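Local coordinates for formimidoylglutamase (Bacillus subtilis, PDB 3M1R), which hydrolyses N-formimidoyl-L-glutamate to L-glutamate and formamide, a manganese-dependent step of histidine degradation carried out by a member of the arginase family, at residues G128-S133 with G169-R174; K69-Y74 with V308-L313; P224-I229 with K275-Q280; Q109-L114 with W121-L126. All coordinates share one frame; numbering follows the deposited sequence.

Contact 1. Residues G128-S133 with G169-R174. With CA (calcium ion), chain B.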
loop_
_atom_site.group_PDB
_atom_site.type_symbol
_atom_site.label_atom_id
_atom_site.label_comp_id
_atom_site.label_asym_id
_atom_site.label_seq_id
_atom_site.Cartn_x
_atom_site.Cartn_y
_atom_site.Cartn_z
ATOM N N GLY D 128 10.725 -7.725 -19.168
ATOM C CA GLY D 128 12.097 -7.373 -19.479
ATOM C C GLY D 128 12.271 -5.874 -19.649
ATOM O O GLY D 128 11.327 -5.165 -19.964
ATOM N N ASP D 129 13.486 -5.388 -19.440
ATOM C CA ASP D 129 13.732 -3.956 -19.515
ATOM C C ASP D 129 14.179 -3.555 -20.918
ATOM O O ASP D 129 14.272 -4.396 -21.802
ATOM C CB ASP D 129 14.747 -3.521 -18.452
ATOM C CG ASP D 129 16.133 -4.065 -18.710
ATOM O OD1 ASP D 129 16.450 -4.379 -19.882
ATOM O OD2 ASP D 129 16.908 -4.181 -17.731
ATOM N N ASN D 130 14.471 -2.276 -21.116
ATOM C CA ASN D 130 14.724 -1.787 -22.461
ATOM C C ASN D 130 15.983 -2.369 -23.093
ATOM O O ASN D 130 16.112 -2.402 -24.319
ATOM C CB ASN D 130 14.728 -0.250 -22.520
ATOM C CG ASN D 130 14.092 0.280 -23.811
ATOM O OD1 ASN D 130 13.566 1.395 -23.845
ATOM N ND2 ASN D 130 14.125 -0.541 -24.883
ATOM N N SER D 131 16.903 -2.847 -22.261
ATOM C CA SER D 131 18.200 -3.298 -22.776
ATOM C C SER D 131 18.086 -4.508 -23.708
ATOM O O SER D 131 18.987 -4.757 -24.489
ATOM C CB SER D 131 19.142 -3.638 -21.625
ATOM O OG SER D 131 18.792 -4.882 -21.055
ATOM N N ILE D 132 16.980 -5.261 -23.625
ATOM C CA ILE D 132 16.843 -6.487 -24.419
ATOM C C ILE D 132 16.712 -6.202 -25.907
ATOM O O ILE D 132 16.912 -7.095 -26.723
ATOM C CB ILE D 132 15.637 -7.380 -23.970
ATOM C CG1 ILE D 132 14.306 -6.817 -24.479
ATOM C CG2 ILE D 132 15.610 -7.530 -22.447
ATOM C CD1 ILE D 132 13.114 -7.777 -24.302
ATOM N N SER D 133 16.374 -4.963 -26.256
ATOM C CA SER D 133 16.120 -4.606 -27.651
ATOM C C SER D 133 17.348 -4.751 -28.532
ATOM O O SER D 133 17.240 -4.910 -29.761
ATOM C CB SER D 133 15.553 -3.190 -27.763
ATOM O OG SER D 133 14.290 -3.113 -27.132
ATOM N N GLY D 169 19.536 2.179 -21.189
ATOM C CA GLY D 169 19.397 3.193 -22.213
ATOM C C GLY D 169 20.304 3.063 -23.416
ATOM O O GLY D 169 20.366 3.984 -24.234
ATOM N N THR D 170 20.994 1.934 -23.554
ATOM C CA THR D 170 22.015 1.838 -24.605
ATOM C C THR D 170 21.642 1.046 -25.871
ATOM O O THR D 170 22.428 1.027 -26.819
ATOM C CB THR D 170 23.330 1.240 -24.067
ATOM O OG1 THR D 170 23.139 -0.152 -23.775
ATOM C CG2 THR D 170 23.779 1.966 -22.809
ATOM N N PRO D 171 20.459 0.405 -25.901
ATOM C CA PRO D 171 20.266 -0.591 -26.962
ATOM C C PRO D 171 20.490 -0.007 -28.347
ATOM O O PRO D 171 21.150 -0.627 -29.181
ATOM C CB PRO D 171 18.790 -0.975 -26.841
ATOM C CG PRO D 171 18.294 -0.349 -25.605
ATOM C CD PRO D 171 19.182 0.792 -25.276
ATOM N N PHE D 172 19.944 1.178 -28.593
ATOM C CA PHE D 172 19.965 1.714 -29.948
ATOM C C PHE D 172 21.298 2.326 -30.370
ATOM O O PHE D 172 21.611 2.366 -31.564
ATOM C CB PHE D 172 18.792 2.658 -30.190
ATOM C CG PHE D 172 17.492 1.951 -30.253
ATOM C CD1 PHE D 172 16.678 1.874 -29.136
ATOM C CD2 PHE D 172 17.104 1.302 -31.414
ATOM C CE1 PHE D 172 15.491 1.189 -29.200
ATOM C CE2 PHE D 172 15.922 0.622 -31.474
ATOM C CZ PHE D 172 15.119 0.557 -30.375
ATOM N N ARG D 173 22.090 2.773 -29.404
ATOM C CA ARG D 173 23.459 3.180 -29.711
ATOM C C ARG D 173 24.255 1.954 -30.151
ATOM O O ARG D 173 25.023 2.006 -31.111
ATOM C CB ARG D 173 24.127 3.850 -28.505
ATOM C CG ARG D 173 25.419 4.603 -28.847
ATOM C CD ARG D 173 25.928 5.423 -27.662
ATOM N NE ARG D 173 26.925 6.400 -28.087
ATOM C CZ ARG D 173 26.729 7.714 -28.098
ATOM N NH1 ARG D 173 27.698 8.525 -28.503
ATOM N NH2 ARG D 173 25.571 8.218 -27.695
ATOM N N ARG D 174 24.064 0.847 -29.441
ATOM C CA ARG D 174 24.732 -0.391 -29.788
ATOM C C ARG D 174 24.310 -0.834 -31.183
ATOM O O ARG D 174 25.154 -1.200 -31.995
ATOM C CB ARG D 174 24.436 -1.482 -28.761
ATOM C CG ARG D 174 25.449 -1.536 -27.625
ATOM C CD ARG D 174 25.184 -2.702 -26.683
ATOM N NE ARG D 174 26.390 -3.074 -25.949
ATOM C CZ ARG D 174 27.319 -3.905 -26.414
ATOM N NH1 ARG D 174 27.182 -4.455 -27.616
ATOM N NH2 ARG D 174 28.387 -4.188 -25.678
HETATM CA CA CA B . 13.629 3.738 -23.453
#
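Two groups of S131, a residue that packs against P171, grip D129 OD1: S131 OG donates to it over 2.7 Å, and S131 N reaches D129 OD1 at 2.9 Å. The second bond closes an Asx turn in the loop that leaves strand 121-127 of the arginase fold and runs into helix 133-141. The hydroxyl uses the syn lone pair of OD1, while the N-H comes in from above the carboxylate plane, 43° out of it, and is bent at 137°. The other oxygen, D129 OD2, is taken by S50 and S51, which pins the carboxylate at both ends.

N130, in the middle of this turn, lies between the metal and helix 171-178, its backbone N bonded to E290. It is a ligand of a calcium ion together with D153, D157 and D245, at a position inferred to hold manganese in the working enzyme. On its backbone side, P171 CG presses on N130 O at 3.3 Å, and that same oxygen accepts the S133 N hydrogen bond of 3.2 Å. P171 begins its helix, and its ring is the bump that fits against the loop, with CG 4.1 Å from S131 CA. S133 meets the ring with its methylene alone: its hydroxyl, anti to the carbonyl carbon (chi1 -64°), bonds to E287, and S133 CB rests 4.0 Å from P171 CB.

Contact 2. Residues K69-Y74 with V308-L313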
loop_
_atom_site.group_PDB
_atom_site.type_symbol
_atom_site.label_atom_id
_atom_site.label_comp_id
_atom_site.label_asym_id
_atom_site.label_seq_id
_atom_site.Cartn_x
_atom_site.Cartn_y
_atom_site.Cartn_z
ATOM N N LYS D 69 -4.032 -13.837 -20.482
ATOM C CA LYS D 69 -4.823 -15.065 -20.371
ATOM C C LYS D 69 -6.223 -14.788 -19.848
ATOM O O LYS D 69 -7.155 -15.553 -20.112
ATOM C CB LYS D 69 -4.141 -16.100 -19.474
ATOM C CG LYS D 69 -2.958 -16.817 -20.111
ATOM C CD LYS D 69 -2.205 -17.639 -19.069
ATOM C CE LYS D 69 -1.130 -18.487 -19.710
ATOM N NZ LYS D 69 -0.410 -19.243 -18.652
ATOM N N HIS D 70 -6.382 -13.703 -19.104
ATOM C CA HIS D 70 -7.682 -13.422 -18.535
ATOM C C HIS D 70 -8.561 -12.545 -19.411
ATOM O O HIS D 70 -9.713 -12.315 -19.081
ATOM C CB HIS D 70 -7.583 -12.918 -17.090
ATOM C CG HIS D 70 -7.298 -14.006 -16.099
ATOM N ND1 HIS D 70 -6.017 -14.339 -15.704
ATOM C CD2 HIS D 70 -8.125 -14.854 -15.442
ATOM C CE1 HIS D 70 -6.072 -15.332 -14.834
ATOM N NE2 HIS D 70 -7.338 -15.666 -14.659
ATOM N N SER D 71 -8.031 -12.100 -20.544
ATOM C CA SER D 71 -8.812 -11.309 -21.495
ATOM C C SER D 71 -9.581 -12.224 -22.437
ATOM O O SER D 71 -9.127 -13.331 -22.753
ATOM C CB SER D 71 -7.900 -10.420 -22.346
ATOM O OG SER D 71 -7.086 -9.574 -21.537
ATOM N N SER D 72 -10.745 -11.758 -22.873
ATOM C CA SER D 72 -11.451 -12.390 -23.965
ATOM C C SER D 72 -10.587 -12.331 -25.213
ATOM O O SER D 72 -9.949 -11.315 -25.486
ATOM C CB SER D 72 -12.780 -11.685 -24.246
ATOM O OG SER D 72 -13.288 -12.053 -25.522
ATOM N N ALA D 73 -10.592 -13.429 -25.961
ATOM C CA ALA D 73 -9.963 -13.509 -27.279
ATOM C C ALA D 73 -10.841 -12.929 -28.390
ATOM O O ALA D 73 -10.419 -12.835 -29.550
ATOM C CB ALA D 73 -9.642 -14.968 -27.598
ATOM N N TYR D 74 -12.069 -12.554 -28.053
ATOM C CA TYR D 74 -13.022 -12.156 -29.087
ATOM C C TYR D 74 -12.960 -10.665 -29.417
ATOM O O TYR D 74 -13.022 -9.812 -28.524
ATOM C CB TYR D 74 -14.446 -12.555 -28.697
ATOM C CG TYR D 74 -15.481 -12.090 -29.696
ATOM C CD1 TYR D 74 -15.640 -12.746 -30.916
ATOM C CD2 TYR D 74 -16.276 -10.984 -29.441
ATOM C CE1 TYR D 74 -16.563 -12.319 -31.839
ATOM C CE2 TYR D 74 -17.215 -10.556 -30.367
ATOM C CZ TYR D 74 -17.356 -11.234 -31.562
ATOM O OH TYR D 74 -18.284 -10.824 -32.496
ATOM N N VAL D 308 -2.033 -4.252 -25.868
ATOM C CA VAL D 308 -1.140 -4.052 -27.001
ATOM C C VAL D 308 -0.963 -5.373 -27.765
ATOM O O VAL D 308 -0.887 -5.388 -28.988
ATOM C CB VAL D 308 0.244 -3.533 -26.564
ATOM C CG1 VAL D 308 1.185 -3.501 -27.735
ATOM C CG2 VAL D 308 0.134 -2.154 -25.900
ATOM N N LEU D 309 -0.870 -6.477 -27.030
ATOM C CA LEU D 309 -0.734 -7.798 -27.627
ATOM C C LEU D 309 -1.997 -8.166 -28.418
ATOM O O LEU D 309 -1.920 -8.575 -29.577
ATOM C CB LEU D 309 -0.464 -8.846 -26.544
ATOM C CG LEU D 309 0.988 -9.317 -26.402
ATOM C CD1 LEU D 309 1.948 -8.398 -27.145
ATOM C CD2 LEU D 309 1.394 -9.494 -24.934
ATOM N N LEU D 310 -3.152 -8.001 -27.783
ATOM C CA LEU D 310 -4.431 -8.237 -28.433
ATOM C C LEU D 310 -4.588 -7.427 -29.717
ATOM O O LEU D 310 -5.019 -7.974 -30.714
ATOM C CB LEU D 310 -5.591 -7.976 -27.472
ATOM C CG LEU D 310 -5.649 -9.003 -26.334
ATOM C CD1 LEU D 310 -6.630 -8.585 -25.252
ATOM C CD2 LEU D 310 -6.020 -10.377 -26.877
ATOM N N HIS D 311 -4.208 -6.147 -29.702
ATOM C CA HIS D 311 -4.396 -5.290 -30.864
ATOM C C HIS D 311 -3.380 -5.569 -31.967
ATOM O O HIS D 311 -3.674 -5.417 -33.138
ATOM C CB HIS D 311 -4.423 -3.808 -30.483
ATOM C CG HIS D 311 -5.706 -3.375 -29.845
ATOM N ND1 HIS D 311 -6.670 -2.651 -30.516
ATOM C CD2 HIS D 311 -6.191 -3.568 -28.591
ATOM C CE1 HIS D 311 -7.694 -2.422 -29.711
ATOM N NE2 HIS D 311 -7.423 -2.960 -28.534
ATOM N N ALA D 312 -2.192 -6.008 -31.595
ATOM C CA ALA D 312 -1.240 -6.456 -32.589
ATOM C C ALA D 312 -1.744 -7.728 -33.260
ATOM O O ALA D 312 -1.684 -7.858 -34.479
ATOM C CB ALA D 312 0.145 -6.680 -31.962
ATOM N N LEU D 313 -2.224 -8.674 -32.462
ATOM C CA LEU D 313 -2.766 -9.924 -32.999
ATOM C C LEU D 313 -3.914 -9.601 -33.942
ATOM O O LEU D 313 -4.031 -10.172 -35.022
ATOM C CB LEU D 313 -3.297 -10.797 -31.874
ATOM C CG LEU D 313 -2.625 -12.083 -31.377
ATOM C CD1 LEU D 313 -1.335 -12.474 -32.078
ATOM C CD2 LEU D 313 -2.444 -11.989 -29.877
#
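L310 spreads its two methyls under the loop that follows helix 60-69. L310 CD1 meets the methylene of S71, CD1 to S71 CB 3.7 Å, and the same methyl lies 3.9 Å from S71 OG. The other branch, CD2, comes up beneath the backbone, 4.3 Å from S72 O. The leucine reaches the loop because its CG stands beside the backbone N and opposite the carbonyl carbon (chi1 -68°), which turns the methyl fork toward S71 and S72.

The hydroxyls are occupied elsewhere. S71 OG bonds to A67 O in the last turn of helix 60-69, which fixes the serine's rotation and offers its carbon to L310. One residue on, S72 OG accepts from Y74 N at 2.9 Å, nearly straight at 159°, closing an ST turn that leads the chain into strand 74-75.

Farther out stands a second subunit. Its F194 packs on both L310 and S72, its N196 O takes the S72 hydroxyl, and its E201 bonds to the Y74 hydroxyl. The small apolar seam is bordered by M25 of the same chain and by F194 of the second subunit: a subunit interface built on a loop and a helix that flanks the central sheet of the arginase-family alpha/beta fold.

Contact 3. Residues P224-I229 with K275-Q280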
loop_
_atom_site.group_PDB
_atom_site.type_symbol
_atom_site.label_atom_id
_atom_site.label_comp_id
_atom_site.label_asym_id
_atom_site.label_seq_id
_atom_site.Cartn_x
_atom_site.Cartn_y
_atom_site.Cartn_z
ATOM N N PRO D 224 -1.818 9.586 -38.578
ATOM C CA PRO D 224 -1.289 10.340 -39.726
ATOM C C PRO D 224 0.240 10.482 -39.687
ATOM O O PRO D 224 0.894 10.401 -40.720
ATOM C CB PRO D 224 -1.967 11.708 -39.588
ATOM C CG PRO D 224 -3.243 11.412 -38.879
ATOM C CD PRO D 224 -2.883 10.328 -37.880
ATOM N N THR D 225 0.808 10.678 -38.509
ATOM C CA THR D 225 2.261 10.774 -38.404
ATOM C C THR D 225 2.938 9.517 -38.952
ATOM O O THR D 225 3.940 9.599 -39.653
ATOM C CB THR D 225 2.728 11.009 -36.962
ATOM O OG1 THR D 225 2.330 12.316 -36.531
ATOM C CG2 THR D 225 4.237 10.910 -36.884
ATOM N N ILE D 226 2.375 8.356 -38.642
ATOM C CA ILE D 226 2.921 7.084 -39.110
ATOM C C ILE D 226 2.733 6.865 -40.615
ATOM O O ILE D 226 3.617 6.329 -41.288
ATOM C CB ILE D 226 2.304 5.908 -38.332
ATOM C CG1 ILE D 226 2.720 5.961 -36.865
ATOM C CG2 ILE D 226 2.723 4.586 -38.932
ATOM C CD1 ILE D 226 2.117 4.840 -36.057
ATOM N N LYS D 227 1.585 7.272 -41.146
ATOM C CA LYS D 227 1.351 7.144 -42.582
ATOM C C LYS D 227 2.345 8.001 -43.351
ATOM O O LYS D 227 2.808 7.629 -44.424
ATOM C CB LYS D 227 -0.085 7.535 -42.943
ATOM C CG LYS D 227 -1.104 6.472 -42.604
ATOM C CD LYS D 227 -2.493 7.054 -42.549
ATOM C CE LYS D 227 -3.541 5.960 -42.384
ATOM N NZ LYS D 227 -4.927 6.509 -42.460
ATOM N N GLU D 228 2.677 9.146 -42.773
ATOM C CA GLU D 228 3.603 10.080 -43.388
ATOM C C GLU D 228 5.017 9.495 -43.476
ATOM O O GLU D 228 5.730 9.741 -44.440
ATOM C CB GLU D 228 3.604 11.391 -42.594
ATOM C CG GLU D 228 4.155 12.602 -43.335
ATOM C CD GLU D 228 3.650 13.923 -42.765
ATOM O OE1 GLU D 228 4.431 14.897 -42.733
ATOM O OE2 GLU D 228 2.473 13.989 -42.351
ATOM N N ILE D 229 5.417 8.706 -42.484
ATOM C CA ILE D 229 6.793 8.218 -42.428
ATOM C C ILE D 229 6.994 6.742 -42.786
ATOM O O ILE D 229 8.036 6.371 -43.327
ATOM C CB ILE D 229 7.413 8.452 -41.027
ATOM C CG1 ILE D 229 8.931 8.298 -41.088
ATOM C CG2 ILE D 229 6.810 7.489 -40.013
ATOM C CD1 ILE D 229 9.562 9.032 -42.239
ATOM N N LYS D 275 -2.248 -1.594 -33.886
ATOM C CA LYS D 275 -3.101 -2.368 -34.794
ATOM C C LYS D 275 -2.838 -1.983 -36.265
ATOM O O LYS D 275 -2.697 -2.840 -37.121
ATOM C CB LYS D 275 -4.594 -2.257 -34.450
ATOM C CG LYS D 275 -5.486 -2.813 -35.585
ATOM C CD LYS D 275 -6.987 -2.821 -35.272
ATOM C CE LYS D 275 -7.488 -1.515 -34.635
ATOM N NZ LYS D 275 -7.413 -1.507 -33.116
ATOM N N TYR D 276 -2.750 -0.687 -36.536
ATOM C CA TYR D 276 -2.369 -0.203 -37.850
ATOM C C TYR D 276 -1.067 -0.826 -38.363
ATOM O O TYR D 276 -1.058 -1.475 -39.410
ATOM C CB TYR D 276 -2.255 1.325 -37.856
ATOM C CG TYR D 276 -1.976 1.888 -39.231
ATOM C CD1 TYR D 276 -2.939 1.839 -40.227
ATOM C CD2 TYR D 276 -0.753 2.459 -39.534
ATOM C CE1 TYR D 276 -2.688 2.344 -41.499
ATOM C CE2 TYR D 276 -0.492 2.963 -40.800
ATOM C CZ TYR D 276 -1.463 2.905 -41.775
ATOM O OH TYR D 276 -1.206 3.412 -43.026
ATOM N N ILE D 277 0.034 -0.616 -37.644
ATOM C CA ILE D 277 1.329 -1.146 -38.071
ATOM C C ILE D 277 1.301 -2.668 -38.253
ATOM O O ILE D 277 1.885 -3.208 -39.197
ATOM C CB ILE D 277 2.436 -0.786 -37.068
ATOM C CG1 ILE D 277 2.725 0.716 -37.119
ATOM C CG2 ILE D 277 3.687 -1.592 -37.357
ATOM C CD1 ILE D 277 3.414 1.257 -35.874
ATOM N N ALA D 278 0.602 -3.354 -37.354
ATOM C CA ALA D 278 0.544 -4.808 -37.371
ATOM C C ALA D 278 -0.070 -5.380 -38.654
ATOM O O ALA D 278 0.145 -6.552 -38.977
ATOM C CB ALA D 278 -0.213 -5.310 -36.154
ATOM N N GLN D 279 -0.833 -4.558 -39.377
ATOM C CA GLN D 279 -1.475 -4.981 -40.628
ATOM C C GLN D 279 -0.552 -4.873 -41.831
ATOM O O GLN D 279 -0.836 -5.424 -42.894
ATOM C CB GLN D 279 -2.701 -4.121 -40.915
ATOM C CG GLN D 279 -3.829 -4.326 -39.946
ATOM C CD GLN D 279 -5.013 -3.450 -40.270
ATOM O OE1 GLN D 279 -4.981 -2.244 -40.046
ATOM N NE2 GLN D 279 -6.066 -4.053 -40.814
ATOM N N GLN D 280 0.537 -4.136 -41.659
ATOM C CA GLN D 280 1.449 -3.833 -42.744
ATOM C C GLN D 280 2.233 -5.084 -43.132
ATOM O O GLN D 280 2.262 -6.059 -42.383
ATOM C CB GLN D 280 2.367 -2.667 -42.338
ATOM C CG GLN D 280 2.176 -1.405 -43.187
ATOM C CD GLN D 280 0.789 -0.790 -43.064
ATOM O OE1 GLN D 280 0.391 0.028 -43.887
ATOM N NE2 GLN D 280 0.054 -1.178 -42.036
#
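Between residues 224-229 and 275-280, from helices 222-234 and 267-278, the nearest CA atoms are those of I226 and I277, 8.4 Å apart. No hydrogen bond links the two segments, and the space between them is filled by side chains. On the side toward the sheet the two isoleucines cross at about a right angle and touch by their end methyls, I226 CD1 to I277 CD1 3.8 Å. Each also rests on a strand, I226 on L189 and I277 on I242.

These are neighbouring helices on one face of the parallel sheet of the arginase fold. Helix 222-234 leads into strand 239-245, and helix 267-278 carries the chain from that strand to its neighbour 283-289, a beta-alpha-beta crossover.

Y276 spans the outer part of the groove. With CG opposite the backbone N (chi1 -175°), its ring swings across to the other helix, where I223 packs on it too. I226 CG2 sits at the ring edge, near its plane, 4.1 Å from Y276 CE2. K227 runs extended beyond CG and crosses the end of the tyrosine at about a right angle, its methylenes against the hydroxyl: CG is 3.1 Å and CE 3.5 Å from Y276 OH. Within its own segment, Q280 NE2 lies 4.2 Å above the ring plane, over the centre. Cutting the tyrosine back to an alanine would probably open a gap between the helices, with I226 CG2 and the K227 methylenes losing their partner and the Q280 amide its ring. K227 itself is solvent-exposed and forms the outer lip of the groove.

Contact 4. Residues Q109-L114 with W121-L126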
loop_
_atom_site.group_PDB
_atom_site.type_symbol
_atom_site.label_atom_id
_atom_site.label_comp_id
_atom_site.label_asym_id
_atom_site.label_seq_id
_atom_site.Cartn_x
_atom_site.Cartn_y
_atom_site.Cartn_z
ATOM N N GLN D 109 21.129 -15.783 -28.879
ATOM C CA GLN D 109 21.320 -17.140 -29.403
ATOM C C GLN D 109 20.014 -17.882 -29.541
ATOM O O GLN D 109 19.808 -18.611 -30.513
ATOM C CB GLN D 109 22.206 -17.959 -28.476
ATOM C CG GLN D 109 23.680 -17.834 -28.716
ATOM C CD GLN D 109 24.452 -18.731 -27.777
ATOM O OE1 GLN D 109 25.154 -18.256 -26.882
ATOM N NE2 GLN D 109 24.304 -20.041 -27.958
ATOM N N THR D 110 19.149 -17.719 -28.540
ATOM C CA THR D 110 17.890 -18.428 -28.504
ATOM C C THR D 110 17.026 -17.891 -29.620
ATOM O O THR D 110 16.462 -18.646 -30.415
ATOM C CB THR D 110 17.187 -18.237 -27.158
ATOM O OG1 THR D 110 17.996 -18.806 -26.122
ATOM C CG2 THR D 110 15.826 -18.908 -27.160
HETATM N N MSE D 111 16.961 -16.570 -29.679
HETATM C CA MSE D 111 16.186 -15.860 -30.675
HETATM C C MSE D 111 16.656 -16.254 -32.081
HETATM O O MSE D 111 15.850 -16.516 -32.975
HETATM C CB MSE D 111 16.370 -14.360 -30.451
HETATM C CG MSE D 111 15.137 -13.515 -30.679
HETATM SE SE MSE D 111 13.761 -13.763 -29.330
HETATM C CE MSE D 111 12.280 -13.008 -30.335
ATOM N N HIS D 112 17.970 -16.301 -32.268
ATOM C CA HIS D 112 18.521 -16.650 -33.562
ATOM C C HIS D 112 18.165 -18.084 -33.937
ATOM O O HIS D 112 17.631 -18.330 -35.012
ATOM C CB HIS D 112 20.040 -16.459 -33.599
ATOM C CG HIS D 112 20.654 -16.789 -34.928
ATOM N ND1 HIS D 112 20.846 -15.844 -35.913
ATOM C CD2 HIS D 112 21.122 -17.956 -35.429
ATOM C CE1 HIS D 112 21.409 -16.414 -36.964
ATOM N NE2 HIS D 112 21.586 -17.696 -36.698
ATOM N N ALA D 113 18.459 -19.028 -33.051
ATOM C CA ALA D 113 18.135 -20.424 -33.314
ATOM C C ALA D 113 16.645 -20.578 -33.628
ATOM O O ALA D 113 16.274 -21.227 -34.607
ATOM C CB ALA D 113 18.531 -21.301 -32.131
ATOM N N LEU D 114 15.805 -19.961 -32.800
ATOM C CA LEU D 114 14.351 -20.045 -32.934
ATOM C C LEU D 114 13.836 -19.520 -34.277
ATOM O O LEU D 114 13.057 -20.192 -34.945
ATOM C CB LEU D 114 13.676 -19.285 -31.791
ATOM C CG LEU D 114 12.874 -20.041 -30.733
ATOM C CD1 LEU D 114 13.187 -21.517 -30.709
ATOM C CD2 LEU D 114 13.074 -19.412 -29.345
ATOM N N TRP D 121 7.803 -18.116 -37.592
ATOM C CA TRP D 121 7.544 -17.527 -36.269
ATOM C C TRP D 121 7.589 -15.999 -36.291
ATOM O O TRP D 121 8.518 -15.388 -36.823
ATOM C CB TRP D 121 8.515 -18.072 -35.219
ATOM C CG TRP D 121 8.350 -17.446 -33.854
ATOM C CD1 TRP D 121 7.174 -17.181 -33.207
ATOM C CD2 TRP D 121 9.389 -17.030 -32.976
ATOM N NE1 TRP D 121 7.418 -16.627 -31.988
ATOM C CE2 TRP D 121 8.779 -16.522 -31.815
ATOM C CE3 TRP D 121 10.789 -17.042 -33.051
ATOM C CZ2 TRP D 121 9.503 -16.021 -30.750
ATOM C CZ3 TRP D 121 11.515 -16.547 -31.990
ATOM C CH2 TRP D 121 10.872 -16.040 -30.856
ATOM N N VAL D 122 6.553 -15.391 -35.733
ATOM C CA VAL D 122 6.522 -13.952 -35.523
ATOM C C VAL D 122 6.503 -13.723 -34.023
ATOM O O VAL D 122 5.484 -13.932 -33.381
ATOM C CB VAL D 122 5.267 -13.327 -36.135
ATOM C CG1 VAL D 122 5.237 -11.823 -35.859
ATOM C CG2 VAL D 122 5.211 -13.621 -37.627
ATOM N N PRO D 123 7.645 -13.319 -33.457
ATOM C CA PRO D 123 7.777 -13.171 -32.005
ATOM C C PRO D 123 6.841 -12.138 -31.359
ATOM O O PRO D 123 6.695 -11.027 -31.854
ATOM C CB PRO D 123 9.237 -12.745 -31.831
ATOM C CG PRO D 123 9.939 -13.342 -33.013
ATOM C CD PRO D 123 8.947 -13.225 -34.146
ATOM N N LEU D 124 6.205 -12.542 -30.262
ATOM C CA LEU D 124 5.543 -11.624 -29.351
ATOM C C LEU D 124 6.401 -11.654 -28.107
ATOM O O LEU D 124 6.262 -12.545 -27.273
ATOM C CB LEU D 124 4.111 -12.070 -29.032
ATOM C CG LEU D 124 3.025 -11.655 -30.044
ATOM C CD1 LEU D 124 3.451 -11.975 -31.457
ATOM C CD2 LEU D 124 1.690 -12.305 -29.738
ATOM N N ILE D 125 7.318 -10.697 -28.009
ATOM C CA ILE D 125 8.301 -10.687 -26.931
ATOM C C ILE D 125 7.843 -9.897 -25.709
ATOM O O ILE D 125 7.523 -8.704 -25.786
ATOM C CB ILE D 125 9.661 -10.129 -27.409
ATOM C CG1 ILE D 125 10.024 -10.722 -28.767
ATOM C CG2 ILE D 125 10.743 -10.403 -26.369
ATOM C CD1 ILE D 125 11.220 -10.051 -29.451
ATOM N N LEU D 126 7.827 -10.568 -24.571
ATOM C CA LEU D 126 7.526 -9.904 -23.290
ATOM C C LEU D 126 8.802 -9.596 -22.497
ATOM O O LEU D 126 9.432 -10.496 -21.939
ATOM C CB LEU D 126 6.582 -10.779 -22.453
ATOM C CG LEU D 126 5.068 -10.811 -22.772
ATOM C CD1 LEU D 126 4.761 -10.423 -24.204
ATOM C CD2 LEU D 126 4.417 -12.156 -22.414
#
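The end methyl of M111, a selenomethionine in this crystal, is the knob of the contact, and W121, P123 and I125 make the hollow. M111 CE lies 3.4 Å from W121 CH2 and equally near P123 CB. Its contact with I125 CD1, at 3.3 Å, is made tip to tip and is tighter than normal carbon packing. A bend at chi2 (70°) takes the M111 chain across the gap, at about a right angle to the tryptophan. Behind the methyl, M111 SE stands at the edge of the six-membered ring of W121, 5.2 Å from its centroid and 75° off the normal, a Met-aromatic contact.

One turn on, L114 makes the second bump, and L114 CB settles 3.5 Å from W121 CZ3. The indole is backed by its own strand, P123 CG lying over one face toward the rim, and W121 NE1 bonds to A41 O, which fixes its rotation. A leucine in place of W121 is likely to leave A41 O without this donor and take away the wall that M111 and L114 press against.

The axes of 109-114 and 121-126 pass 10.8 Å apart and run nearly antiparallel, at 151°, in helix 100-117 and the strand after it. Strand 121-127 runs between strands 39-45 and 283-289, Y7 of a third subunit packs on L114, and from the other face of the sheet helix 300-318 meets L124 and L126.

Contacts 1, 2 and 4 are buried, while contact 3 alone has a solvent-exposed residue among those that touch. Contacts 1 and 4 share a run of chain: strand 121-127, packed in contact 4, passes straight into the metal-binding loop of contact 1, and I132 touches I125 where they meet. Helix 300-318 of contact 2 lies on the other face of that strand, and its A312 borders A278 of contact 3. Chemistry follows place: in contact 1 a proline packs on the backbone of a polar turn that carries a calcium ligand, contacts 3 and 4 are mainly apolar, and contact 2 is a small apolar touch beside hydrogen bonds to a second subunit, while a third subunit packs on the helix of contact 4.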